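Local coordinates for protein ectonucleotide pyrophosphatase/phosphodiesterase family member 5 (PDB 5VEO) that probably hydrolyses nucleotide phosphodiester or pyrophosphate bonds outside the cell, using zinc, with adenosine monophosphate here bound to an inactivated form, at residues K88-S91 / D96-D99; D239-K244 / A273-N278; P165-F170 / H365-T370; V50-I55 / Y59-T64. The protein carries 1 engineered substitution. All blocks are in the same frame, centred on the assembly; numbering follows the deposited sequence.

Contact 1. Residues K88-S91 / D96-D99; sequences KSFS and DIYD. With FUC (alpha-L-fucopyranose), chain C.
Ser91 and Asp96 face each other as an antiparallel hydrogen-bonded pair. The amide of Ser91 reaches Asp96 O at 3.0 Å, while Asp96 N returns a bond of 2.8 Å to Ser91 O. One residue back, Phe90 puts its ring against Ile97. The methyl CG2 of Ile97 lies over one ring face, 3.9 Å from the centroid and displaced toward the rim at CZ, a CH-pi contact. Phe90 CG is anti to its own N (chi1 172°), which swings the ring under the backbone of the returning chain, so that Asp96 O also rests over the ring. With an alanine here the CG2 methyl of Ile97 would probably lose the surface it packs on, leaving a gap beneath the turn. This single bridge closes a tight reversal after strand 88-91, itself the second strand of a two-stranded hairpin with 80-83. Beyond the pair, a water joins Ser89 O to Asp96 OD1, giving 2.7 Å to each. Lys88 and Asp99 cross at about a right angle, with Lys88 CG passing Asp99 OD2 rather than its ammonium pairing with it; Asp99 OD1 is taken by the amide of Lys101. At the outer end a fucose of an attached glycan is held by Ser89, whose N donates to FUC O3 at 2.9 Å and whose OG shares a hydrogen bond of 2.6 Å with FUC O4. Further in, Ser91 OG bonds to Asp80, Phe102 meets the Phe90 ring, and Ile97 and Tyr98 line the AMP pocket.

Contact 2. Residues D239-K244 / A273-N278; sequences DRYLDK and AGAHPN. With NAG (2-acetamido-2-deoxy-beta-D-glucopyranose), chain B.
Tyr241 carries this contact from the first side, against Ala275 and His276 on the other. Just ahead of it, Arg240 closes a short 3-10 segment and lays its CB over the centre of one face of the Tyr241 ring. The opposite face takes the methyl of Ala275, 4.1 Å from the ring centroid and shifted toward the CD1 edge, where the nearest approach is 3.7 Å. The tyrosine is thus gripped between an aliphatic carbon of its own segment and a CH-pi contact from the other. Its chi1 of -44° sets CG beside the backbone N and sends the ring toward segment 273-278, far enough for the hydroxyl to lie in the plane of the His276 imidazole, with OH 3.6 Å from CD2. Leu242 follows by turning to helix 265-272, packing on Val268, Ala271 and Leu272. On the other segment, the imidazole of His276 is steadied by its own neighbours: Asn278 N donates to ND1 at 3.0 Å, close to the ring plane, and the Trp310 ring meets the imidazole with the planes at about 65°. Positive phi at Gly274 helps the chain turn away from helix 265-272 before this point. Asn278 is covalently linked from ND2 to C1 of an N-acetylglucosamine. The surface packing of two loops thus borders an N-glycosylation site of Asn-Leu-Thr sequence, where strand 279-283 begins.

Contact 3. Residues P165-F170 / H365-T370; sequences PINLGF and HLLNLT
Asn167 and Leu367 are the closest backbone approach, with CA atoms 7.8 Å apart, one beside strand 168-173 and the other near the C-terminal end of helix 359-366; side chains make nearly all of the contact. Leu367 does the work from its side, splitting its two methyls between neighbouring residues. CD1 enters against the side chain of Leu168, which it meets at about a right angle, 3.9 Å from CD2 and 4.0 Å from CD1, so the methyl sits against both branch ends of that leucine. CD2 instead reaches the amide of Asn167, 3.7 Å from ND2, and also comes 3.9 Å from the backbone oxygen of Asn167. Both of these are van der Waals contacts. Chi1 of -60° (CG anti to the carbonyl carbon) aims the fork at segment 165-170, and chi2 of 175° settles which methyl takes which neighbour. The Asn167 amide does not depend on the leucine for polar partners: OD1 accepts from Asn113 ND2, and ND2 is also hydrogen-bonded within the protein. Behind Leu367, Asn368 takes positive phi (55°) in a Schellman motif, its N bonding back to His365 O at 3.2 Å, which ends the helix and turns the chain away just past the contacting leucine. Strand 168-173 lies between 120-123 and 16-21 in the mixed sheet, and Val16 of strand 16-21 also touches Leu366 and Leu367. Helix 109-115 lies alongside as well: Ile109 and Asn113 pack on Leu168, and Asn113 also meets Leu369, so the end of helix 359-366 rests against both sheet and helix.

Contact 4. Residues V50-I55 / Y59-T64; sequences VTNVFI and YPNHYT. With AMP (adenosine monophosphate), chain Q; EDO (1,2-ethanediol), chain K.
Asn61 turns its carboxamide edge-on to the backbone of Val53 and grips both of its polar atoms. OD1 accepts the Val53 N-H at 2.9 Å, nearly straight (172°) and on a lone pair in the carbonyl plane; ND2 gives a bond of 2.9 Å to Val53 O, which lies close to the amide plane. The amide thus pairs with one residue's N-H and C=O, as in an antiparallel hydrogen-bonded pair, and a further bond from ND2 to Lys57 O helps fix its rotation. With a leucine in its place, Val53 N and O would probably be left without these mates, and the loop would be less firmly tied to the helix. The Val53 side chain slides past that of Asn61 in the opposite direction: CG2 lies 3.3 Å from OD1, and the valine then meets Thr64 tip to tip, CG2 to OG1 at 3.4 Å. Thr64 OG1 is itself bonded to Leu69 O and His74. The setting is the strand-loop-helix turn of the alkaline phosphatase superfamily, from strand 45-51 to helix 58-67, whose first turn carries the engineered Ala58, replacing the threonine of the active enzyme. Ala58 N is hydrogen-bonded to AMP. At the other end of the loop, Ile55, which follows a cis peptide bond, lays CG1 against Pro60 CG at 4.1 Å. Asn52 leans its CB on Asn61 OD1 (3.2 Å), their amide planes 39° apart, and its ND2 bonds to the backbone O of Asp224, a zinc ligand. The Tyr59 side chain runs on to the nucleotide, its OH 2.8 Å from AMP N7.

Overall arrangement
Contacts 1 and 4 meet at the nucleotide: their centres lie about 19 Å apart, yet Ile97 CD1 packs 3.5 Å from Tyr59 OH and Phe90 CZ 3.8 Å from Tyr59 CD2, so the reversal at 96-99 backs the tyrosine beside AMP. Contact 4 is the innermost, about 5 Å from the chain centre. Contact 3 reaches the same mixed sheet, its centre about 21 Å from that of contact 4, but does not touch it. Contact 2 is the outlier, its centre about 28 Å from those of contacts 1 and 4 and about 48 Å from that of contact 3; contacts 2 and 3 lie on opposite sides of the chain's centre. Contacts 1 and 2 both border glycans.

Contact 1. Residues K88-S91 / D96-D99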
# COMPACT_ATOMS: atom_id res chain seq x y z
N LYS A 88 -2.65 -9.56 20.97
CA LYS A 88 -2.22 -10.32 19.81
C LYS A 88 -1.33 -9.45 18.93
O LYS A 88 -1.59 -8.26 18.77
CB LYS A 88 -3.40 -10.78 18.96
CG LYS A 88 -4.29 -11.82 19.65
CD LYS A 88 -3.59 -13.15 19.81
CE LYS A 88 -4.57 -14.19 20.35
NZ LYS A 88 -3.91 -15.30 21.08
N SER A 89 -0.33 -10.08 18.36
CA SER A 89 0.54 -9.50 17.35
C SER A 89 0.09 -9.86 15.93
O SER A 89 -0.54 -10.90 15.69
CB SER A 89 1.98 -9.97 17.55
OG SER A 89 2.52 -9.42 18.73
N PHE A 90 0.48 -9.00 15.00
CA PHE A 90 0.29 -9.14 13.56
C PHE A 90 1.65 -8.85 12.94
O PHE A 90 2.29 -7.86 13.32
CB PHE A 90 -0.79 -8.14 13.11
CG PHE A 90 -1.00 -8.00 11.61
CD1 PHE A 90 -2.19 -8.44 11.05
CD2 PHE A 90 -0.11 -7.32 10.81
CE1 PHE A 90 -2.46 -8.25 9.72
CE2 PHE A 90 -0.37 -7.13 9.45
CZ PHE A 90 -1.55 -7.62 8.91
N SER A 91 2.13 -9.72 12.06
CA SER A 91 3.47 -9.54 11.51
C SER A 91 3.55 -10.07 10.09
O SER A 91 3.47 -11.28 9.85
CB SER A 91 4.53 -10.22 12.37
OG SER A 91 5.76 -10.18 11.68
N ASP A 96 2.07 -13.68 9.48
CA ASP A 96 1.13 -13.76 10.61
C ASP A 96 0.11 -12.63 10.49
O ASP A 96 0.07 -11.70 11.32
CB ASP A 96 1.91 -13.71 11.92
CG ASP A 96 1.03 -13.88 13.15
OD1 ASP A 96 -0.10 -14.42 13.02
OD2 ASP A 96 1.47 -13.46 14.24
N ILE A 97 -0.71 -12.72 9.44
CA ILE A 97 -1.68 -11.70 9.07
C ILE A 97 -3.10 -12.23 9.02
O ILE A 97 -3.99 -11.51 8.57
CB ILE A 97 -1.32 -11.07 7.71
CG1 ILE A 97 -1.52 -12.11 6.58
CG2 ILE A 97 0.07 -10.52 7.78
CD1 ILE A 97 -2.03 -11.57 5.28
N TYR A 98 -3.33 -13.48 9.41
CA TYR A 98 -4.60 -14.14 9.11
C TYR A 98 -5.58 -14.09 10.26
O TYR A 98 -6.67 -14.67 10.15
CB TYR A 98 -4.34 -15.59 8.65
CG TYR A 98 -3.63 -15.57 7.33
CD1 TYR A 98 -4.33 -15.38 6.15
CD2 TYR A 98 -2.25 -15.65 7.27
CE1 TYR A 98 -3.67 -15.29 4.93
CE2 TYR A 98 -1.58 -15.58 6.05
CZ TYR A 98 -2.30 -15.39 4.89
OH TYR A 98 -1.61 -15.30 3.70
N ASP A 99 -5.26 -13.40 11.35
CA ASP A 99 -6.22 -13.21 12.43
C ASP A 99 -7.25 -12.17 11.99
O ASP A 99 -6.96 -10.98 11.89
CB ASP A 99 -5.52 -12.79 13.72
CG ASP A 99 -6.48 -12.63 14.90
OD1 ASP A 99 -7.71 -12.52 14.69
OD2 ASP A 99 -5.99 -12.61 16.05
C1 FUC C . 2.00 -14.12 22.45
C2 FUC C . 1.63 -13.98 20.97
C3 FUC C . 0.71 -12.81 20.77
C4 FUC C . 1.38 -11.55 21.31
C5 FUC C . 1.73 -11.75 22.78
C6 FUC C . 2.54 -10.61 23.36
O2 FUC C . 1.03 -15.14 20.50
O3 FUC C . 0.46 -12.65 19.38
O4 FUC C . 2.57 -11.28 20.54
O5 FUC C . 2.52 -12.92 22.97
O HOH W 1 -1.83 -12.91 14.50

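Contact 2. Residues D239-K244 / A273-N278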
# COMPACT_ATOMS: atom_id res chain seq x y z
N ASP A 239 19.95 1.83 20.77
CA ASP A 239 20.62 1.43 22.00
C ASP A 239 21.73 2.39 22.39
O ASP A 239 22.35 2.20 23.45
CB ASP A 239 21.09 -0.02 21.88
CG ASP A 239 22.20 -0.23 20.88
OD1 ASP A 239 22.53 0.71 20.13
OD2 ASP A 239 22.73 -1.37 20.84
N ARG A 240 21.97 3.44 21.60
CA ARG A 240 22.79 4.55 22.08
C ARG A 240 22.04 5.41 23.09
O ARG A 240 22.68 6.15 23.85
CB ARG A 240 23.23 5.43 20.91
CG ARG A 240 24.31 4.82 20.00
CD ARG A 240 24.93 5.87 19.05
NE ARG A 240 25.07 7.16 19.72
CZ ARG A 240 25.53 8.28 19.16
NH1 ARG A 240 25.90 8.30 17.88
NH2 ARG A 240 25.60 9.38 19.89
N TYR A 241 20.72 5.30 23.14
CA TYR A 241 19.87 6.14 23.98
C TYR A 241 19.04 5.37 24.98
O TYR A 241 18.77 5.89 26.07
CB TYR A 241 18.91 6.96 23.12
CG TYR A 241 19.59 7.56 21.92
CD1 TYR A 241 20.47 8.62 22.06
CD2 TYR A 241 19.37 7.06 20.64
CE1 TYR A 241 21.12 9.16 20.97
CE2 TYR A 241 20.00 7.60 19.55
CZ TYR A 241 20.88 8.65 19.72
OH TYR A 241 21.50 9.18 18.62
N LEU A 242 18.60 4.16 24.63
CA LEU A 242 17.59 3.43 25.37
C LEU A 242 18.13 2.09 25.82
O LEU A 242 18.89 1.44 25.09
CB LEU A 242 16.33 3.16 24.53
CG LEU A 242 15.53 4.29 23.92
CD1 LEU A 242 14.36 3.73 23.08
CD2 LEU A 242 15.02 5.20 25.00
N ASP A 243 17.72 1.69 27.02
CA ASP A 243 17.96 0.35 27.53
C ASP A 243 16.96 -0.61 26.90
O ASP A 243 15.75 -0.49 27.12
CB ASP A 243 17.83 0.39 29.05
CG ASP A 243 18.07 -0.95 29.70
OD1 ASP A 243 18.02 -1.99 29.00
OD2 ASP A 243 18.28 -0.95 30.94
N LYS A 244 17.46 -1.57 26.11
CA LYS A 244 16.59 -2.48 25.37
C LYS A 244 15.67 -3.29 26.28
O LYS A 244 14.63 -3.78 25.82
CB LYS A 244 17.44 -3.43 24.53
CG LYS A 244 18.32 -4.37 25.34
CD LYS A 244 19.29 -5.16 24.45
CE LYS A 244 20.23 -6.05 25.26
NZ LYS A 244 19.50 -6.93 26.22
N ALA A 273 13.37 11.63 23.11
CA ALA A 273 12.89 12.87 22.52
C ALA A 273 14.02 13.89 22.43
O ALA A 273 14.65 14.22 23.44
CB ALA A 273 11.73 13.45 23.33
N GLY A 274 14.27 14.40 21.22
CA GLY A 274 15.34 15.35 21.01
C GLY A 274 16.73 14.77 21.05
O GLY A 274 17.71 15.52 21.01
N ALA A 275 16.85 13.44 21.07
CA ALA A 275 18.15 12.80 21.19
C ALA A 275 18.91 12.78 19.87
O ALA A 275 20.15 12.84 19.86
CB ALA A 275 17.98 11.38 21.70
N HIS A 276 18.19 12.68 18.76
CA HIS A 276 18.79 12.68 17.44
C HIS A 276 18.02 13.66 16.56
O HIS A 276 16.78 13.64 16.57
CB HIS A 276 18.77 11.28 16.83
CG HIS A 276 19.61 11.16 15.61
ND1 HIS A 276 19.27 11.76 14.41
CD2 HIS A 276 20.81 10.56 15.41
CE1 HIS A 276 20.23 11.52 13.53
NE2 HIS A 276 21.17 10.79 14.11
N PRO A 277 18.70 14.52 15.80
CA PRO A 277 17.98 15.56 15.04
C PRO A 277 17.04 15.00 13.99
O PRO A 277 16.10 15.70 13.58
CB PRO A 277 19.12 16.36 14.39
CG PRO A 277 20.32 15.44 14.40
CD PRO A 277 20.16 14.61 15.65
N ASN A 278 17.26 13.77 13.54
CA ASN A 278 16.45 13.20 12.46
C ASN A 278 15.48 12.14 12.95
O ASN A 278 14.90 11.40 12.15
CB ASN A 278 17.36 12.65 11.36
CG ASN A 278 18.23 13.74 10.78
OD1 ASN A 278 19.44 13.76 10.97
ND2 ASN A 278 17.59 14.69 10.10
C1 NAG B . 18.26 15.82 9.52
C2 NAG B . 17.40 16.55 8.51
C3 NAG B . 18.07 17.86 8.06
C4 NAG B . 18.59 18.69 9.23
C5 NAG B . 19.36 17.83 10.21
C6 NAG B . 19.76 18.56 11.47
C7 NAG B . 16.00 15.51 6.75
C8 NAG B . 16.02 14.62 5.54
N2 NAG B . 17.18 15.69 7.35
O3 NAG B . 17.11 18.63 7.34
O4 NAG B . 19.47 19.69 8.72
O5 NAG B . 18.57 16.72 10.63
O6 NAG B . 20.92 17.95 12.00
O7 NAG B . 14.98 16.06 7.14
O HOH W 2 22.32 11.48 18.78

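Contact 3. Residues P165-F170 / H365-T370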
# COMPACT_ATOMS: atom_id res chain seq x y z
N PRO A 165 -18.61 -14.96 -13.92
CA PRO A 165 -17.45 -14.07 -14.02
C PRO A 165 -17.45 -12.94 -13.01
O PRO A 165 -18.49 -12.50 -12.51
CB PRO A 165 -17.58 -13.53 -15.45
CG PRO A 165 -19.04 -13.46 -15.67
CD PRO A 165 -19.60 -14.69 -14.97
N ILE A 166 -16.23 -12.45 -12.74
CA ILE A 166 -16.05 -11.33 -11.83
C ILE A 166 -16.26 -10.02 -12.58
O ILE A 166 -16.02 -9.91 -13.80
CB ILE A 166 -14.66 -11.35 -11.16
CG1 ILE A 166 -13.53 -11.17 -12.19
CG2 ILE A 166 -14.50 -12.64 -10.36
CD1 ILE A 166 -12.12 -10.96 -11.57
N ASN A 167 -16.72 -9.03 -11.84
CA ASN A 167 -16.70 -7.66 -12.32
C ASN A 167 -15.56 -6.86 -11.74
O ASN A 167 -15.33 -5.74 -12.19
CB ASN A 167 -18.00 -6.91 -11.99
CG ASN A 167 -18.23 -6.78 -10.50
OD1 ASN A 167 -17.67 -7.51 -9.71
ND2 ASN A 167 -19.08 -5.84 -10.11
N LEU A 168 -14.88 -7.39 -10.72
CA LEU A 168 -13.89 -6.64 -9.95
C LEU A 168 -12.73 -7.57 -9.66
O LEU A 168 -12.90 -8.62 -9.00
CB LEU A 168 -14.49 -6.11 -8.65
CG LEU A 168 -13.52 -5.53 -7.64
CD1 LEU A 168 -12.85 -4.31 -8.26
CD2 LEU A 168 -14.25 -5.17 -6.38
N GLY A 169 -11.56 -7.22 -10.17
CA GLY A 169 -10.35 -8.00 -9.96
C GLY A 169 -9.24 -7.18 -9.32
O GLY A 169 -9.15 -5.97 -9.52
N PHE A 170 -8.39 -7.87 -8.55
CA PHE A 170 -7.23 -7.29 -7.89
C PHE A 170 -6.02 -8.14 -8.22
O PHE A 170 -6.04 -9.36 -8.02
CB PHE A 170 -7.40 -7.23 -6.37
CG PHE A 170 -8.47 -6.29 -5.95
CD1 PHE A 170 -8.19 -4.94 -5.78
CD2 PHE A 170 -9.77 -6.74 -5.74
CE1 PHE A 170 -9.18 -4.05 -5.41
CE2 PHE A 170 -10.76 -5.85 -5.36
CZ PHE A 170 -10.47 -4.50 -5.20
N HIS A 365 -18.37 3.95 -7.44
CA HIS A 365 -19.10 4.59 -8.52
C HIS A 365 -19.10 3.74 -9.78
O HIS A 365 -20.14 3.50 -10.40
CB HIS A 365 -18.52 5.98 -8.81
CG HIS A 365 -19.18 6.66 -9.97
ND1 HIS A 365 -20.35 7.37 -9.85
CD2 HIS A 365 -18.85 6.70 -11.29
CE1 HIS A 365 -20.70 7.85 -11.03
NE2 HIS A 365 -19.82 7.44 -11.92
N LEU A 366 -17.92 3.27 -10.20
CA LEU A 366 -17.83 2.49 -11.42
C LEU A 366 -18.68 1.23 -11.33
O LEU A 366 -19.32 0.83 -12.31
CB LEU A 366 -16.37 2.12 -11.70
CG LEU A 366 -15.49 3.29 -12.07
CD1 LEU A 366 -14.01 2.86 -12.05
CD2 LEU A 366 -15.87 3.85 -13.42
N LEU A 367 -18.69 0.59 -10.17
CA LEU A 367 -19.37 -0.68 -9.99
C LEU A 367 -20.81 -0.52 -9.53
O LEU A 367 -21.48 -1.52 -9.27
CB LEU A 367 -18.60 -1.53 -8.98
CG LEU A 367 -17.16 -1.86 -9.37
CD1 LEU A 367 -16.47 -2.60 -8.23
CD2 LEU A 367 -17.12 -2.69 -10.65
N ASN A 368 -21.30 0.71 -9.42
CA ASN A 368 -22.67 0.95 -8.97
C ASN A 368 -22.93 0.29 -7.61
O ASN A 368 -23.92 -0.42 -7.41
CB ASN A 368 -23.67 0.46 -10.01
CG ASN A 368 -25.03 1.07 -9.83
OD1 ASN A 368 -25.17 2.16 -9.27
ND2 ASN A 368 -26.05 0.37 -10.30
N LEU A 369 -22.00 0.51 -6.69
CA LEU A 369 -22.12 0.05 -5.31
C LEU A 369 -22.38 1.22 -4.39
O LEU A 369 -21.91 2.34 -4.62
CB LEU A 369 -20.83 -0.64 -4.84
CG LEU A 369 -20.35 -1.81 -5.67
CD1 LEU A 369 -19.00 -2.29 -5.16
CD2 LEU A 369 -21.37 -2.94 -5.60
N THR A 370 -23.10 0.94 -3.31
CA THR A 370 -23.28 1.91 -2.23
C THR A 370 -22.05 1.87 -1.34
O THR A 370 -21.80 0.88 -0.64
CB THR A 370 -24.54 1.61 -1.45
OG1 THR A 370 -25.67 1.72 -2.32
CG2 THR A 370 -24.70 2.60 -0.29

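Contact 4. Residues V50-I55 / Y59-T64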
# COMPACT_ATOMS: atom_id res chain seq x y z
N VAL A 50 -0.14 11.41 -6.13
CA VAL A 50 -1.09 10.67 -5.31
C VAL A 50 -0.60 10.72 -3.89
O VAL A 50 0.46 10.17 -3.56
CB VAL A 50 -1.19 9.21 -5.76
CG1 VAL A 50 -2.14 8.42 -4.83
CG2 VAL A 50 -1.57 9.13 -7.22
N THR A 51 -1.35 11.39 -3.04
CA THR A 51 -1.05 11.36 -1.62
C THR A 51 -1.64 10.09 -1.03
O THR A 51 -2.87 9.95 -0.96
CB THR A 51 -1.59 12.59 -0.90
OG1 THR A 51 -0.97 13.75 -1.44
CG2 THR A 51 -1.28 12.50 0.56
N ASN A 52 -0.77 9.17 -0.64
CA ASN A 52 -1.16 7.91 -0.04
C ASN A 52 -1.29 8.13 1.47
O ASN A 52 -1.47 9.27 1.92
CB ASN A 52 -0.17 6.81 -0.46
CG ASN A 52 1.30 7.13 -0.12
OD1 ASN A 52 1.67 8.29 0.13
ND2 ASN A 52 2.14 6.09 -0.16
N VAL A 53 -1.31 7.07 2.27
CA VAL A 53 -1.57 7.22 3.70
C VAL A 53 -0.36 6.83 4.53
O VAL A 53 0.46 5.97 4.18
CB VAL A 53 -2.82 6.46 4.19
CG1 VAL A 53 -4.07 6.93 3.46
CG2 VAL A 53 -2.67 4.98 4.12
N PHE A 54 -0.31 7.45 5.71
CA PHE A 54 0.69 7.16 6.72
C PHE A 54 0.24 5.97 7.56
O PHE A 54 -0.95 5.91 7.93
CB PHE A 54 0.87 8.39 7.60
CG PHE A 54 2.02 8.33 8.55
CD1 PHE A 54 3.32 8.59 8.13
CD2 PHE A 54 1.80 8.08 9.90
CE1 PHE A 54 4.37 8.57 9.03
CE2 PHE A 54 2.85 8.08 10.80
CZ PHE A 54 4.13 8.32 10.36
N ILE A 55 1.13 5.04 7.91
CA ILE A 55 2.50 4.94 7.43
C ILE A 55 2.53 4.37 6.01
O ILE A 55 1.67 3.59 5.62
CB ILE A 55 3.37 4.09 8.38
CG1 ILE A 55 2.96 2.61 8.38
CG2 ILE A 55 3.32 4.66 9.79
CD1 ILE A 55 3.84 1.73 9.23
N TYR A 59 0.64 -2.79 3.96
CA TYR A 59 -0.65 -3.27 4.44
C TYR A 59 -1.58 -2.10 4.75
O TYR A 59 -2.76 -2.15 4.35
CB TYR A 59 -0.45 -4.26 5.62
CG TYR A 59 -0.40 -5.64 5.01
CD1 TYR A 59 0.57 -5.97 4.08
CD2 TYR A 59 -1.41 -6.56 5.26
CE1 TYR A 59 0.56 -7.21 3.44
CE2 TYR A 59 -1.42 -7.79 4.64
CZ TYR A 59 -0.43 -8.12 3.74
OH TYR A 59 -0.48 -9.34 3.11
N PRO A 60 -1.12 -1.01 5.37
CA PRO A 60 -2.04 0.14 5.52
C PRO A 60 -2.51 0.68 4.18
O PRO A 60 -3.69 1.03 4.02
CB PRO A 60 -1.19 1.16 6.29
CG PRO A 60 -0.18 0.38 6.98
CD PRO A 60 0.13 -0.80 6.11
N ASN A 61 -1.62 0.77 3.19
CA ASN A 61 -2.01 1.45 1.95
C ASN A 61 -2.88 0.60 1.05
O ASN A 61 -3.81 1.14 0.44
CB ASN A 61 -0.77 1.97 1.25
CG ASN A 61 -0.42 3.32 1.78
OD1 ASN A 61 -0.99 4.31 1.34
ND2 ASN A 61 0.40 3.35 2.83
N HIS A 62 -2.66 -0.71 0.99
CA HIS A 62 -3.55 -1.53 0.19
C HIS A 62 -4.94 -1.60 0.83
O HIS A 62 -5.95 -1.58 0.12
CB HIS A 62 -2.99 -2.93 -0.02
CG HIS A 62 -1.84 -3.01 -1.00
ND1 HIS A 62 -0.53 -2.92 -0.61
CD2 HIS A 62 -1.82 -3.20 -2.35
CE1 HIS A 62 0.26 -3.06 -1.66
NE2 HIS A 62 -0.50 -3.23 -2.73
N TYR A 63 -5.01 -1.62 2.17
CA TYR A 63 -6.34 -1.67 2.77
C TYR A 63 -7.07 -0.33 2.59
O TYR A 63 -8.30 -0.32 2.41
CB TYR A 63 -6.27 -2.07 4.24
CG TYR A 63 -7.52 -2.81 4.76
CD1 TYR A 63 -8.15 -3.78 4.00
CD2 TYR A 63 -8.01 -2.57 6.04
CE1 TYR A 63 -9.25 -4.47 4.48
CE2 TYR A 63 -9.11 -3.26 6.53
CZ TYR A 63 -9.73 -4.21 5.74
OH TYR A 63 -10.82 -4.94 6.19
N THR A 64 -6.34 0.79 2.58
CA THR A 64 -6.95 2.06 2.23
C THR A 64 -7.55 2.02 0.83
O THR A 64 -8.64 2.56 0.60
CB THR A 64 -5.93 3.19 2.36
OG1 THR A 64 -5.70 3.44 3.75
CG2 THR A 64 -6.41 4.49 1.70
P AMP Q . 6.10 -3.45 1.96
O1P AMP Q . 5.50 -2.71 3.12
O2P AMP Q . 7.63 -3.47 2.04
O3P AMP Q . 5.64 -2.92 0.61
O5' AMP Q . 5.62 -4.97 2.02
C5' AMP Q . 5.60 -5.74 0.81
C4' AMP Q . 5.96 -7.19 1.01
O4' AMP Q . 4.85 -7.85 1.60
C3' AMP Q . 6.22 -7.93 -0.30
O3' AMP Q . 7.59 -8.20 -0.46
C2' AMP Q . 5.44 -9.25 -0.17
O2' AMP Q . 6.18 -10.41 -0.43
C1' AMP Q . 4.93 -9.21 1.25
N9 AMP Q . 3.62 -9.80 1.40
C8 AMP Q . 2.46 -9.37 0.87
N7 AMP Q . 1.45 -10.18 1.27
C5 AMP Q . 2.00 -11.12 2.07
C6 AMP Q . 1.53 -12.29 2.85
N6 AMP Q . 0.22 -12.61 2.84
N1 AMP Q . 2.42 -13.00 3.56
C2 AMP Q . 3.73 -12.70 3.59
N3 AMP Q . 4.25 -11.65 2.93
C4 AMP Q . 3.43 -10.87 2.16
C1 EDO K . -4.39 10.62 1.93
O1 EDO K . -5.06 9.71 1.02
C2 EDO K . -5.16 11.93 2.21
O2 EDO K . -4.42 12.78 3.12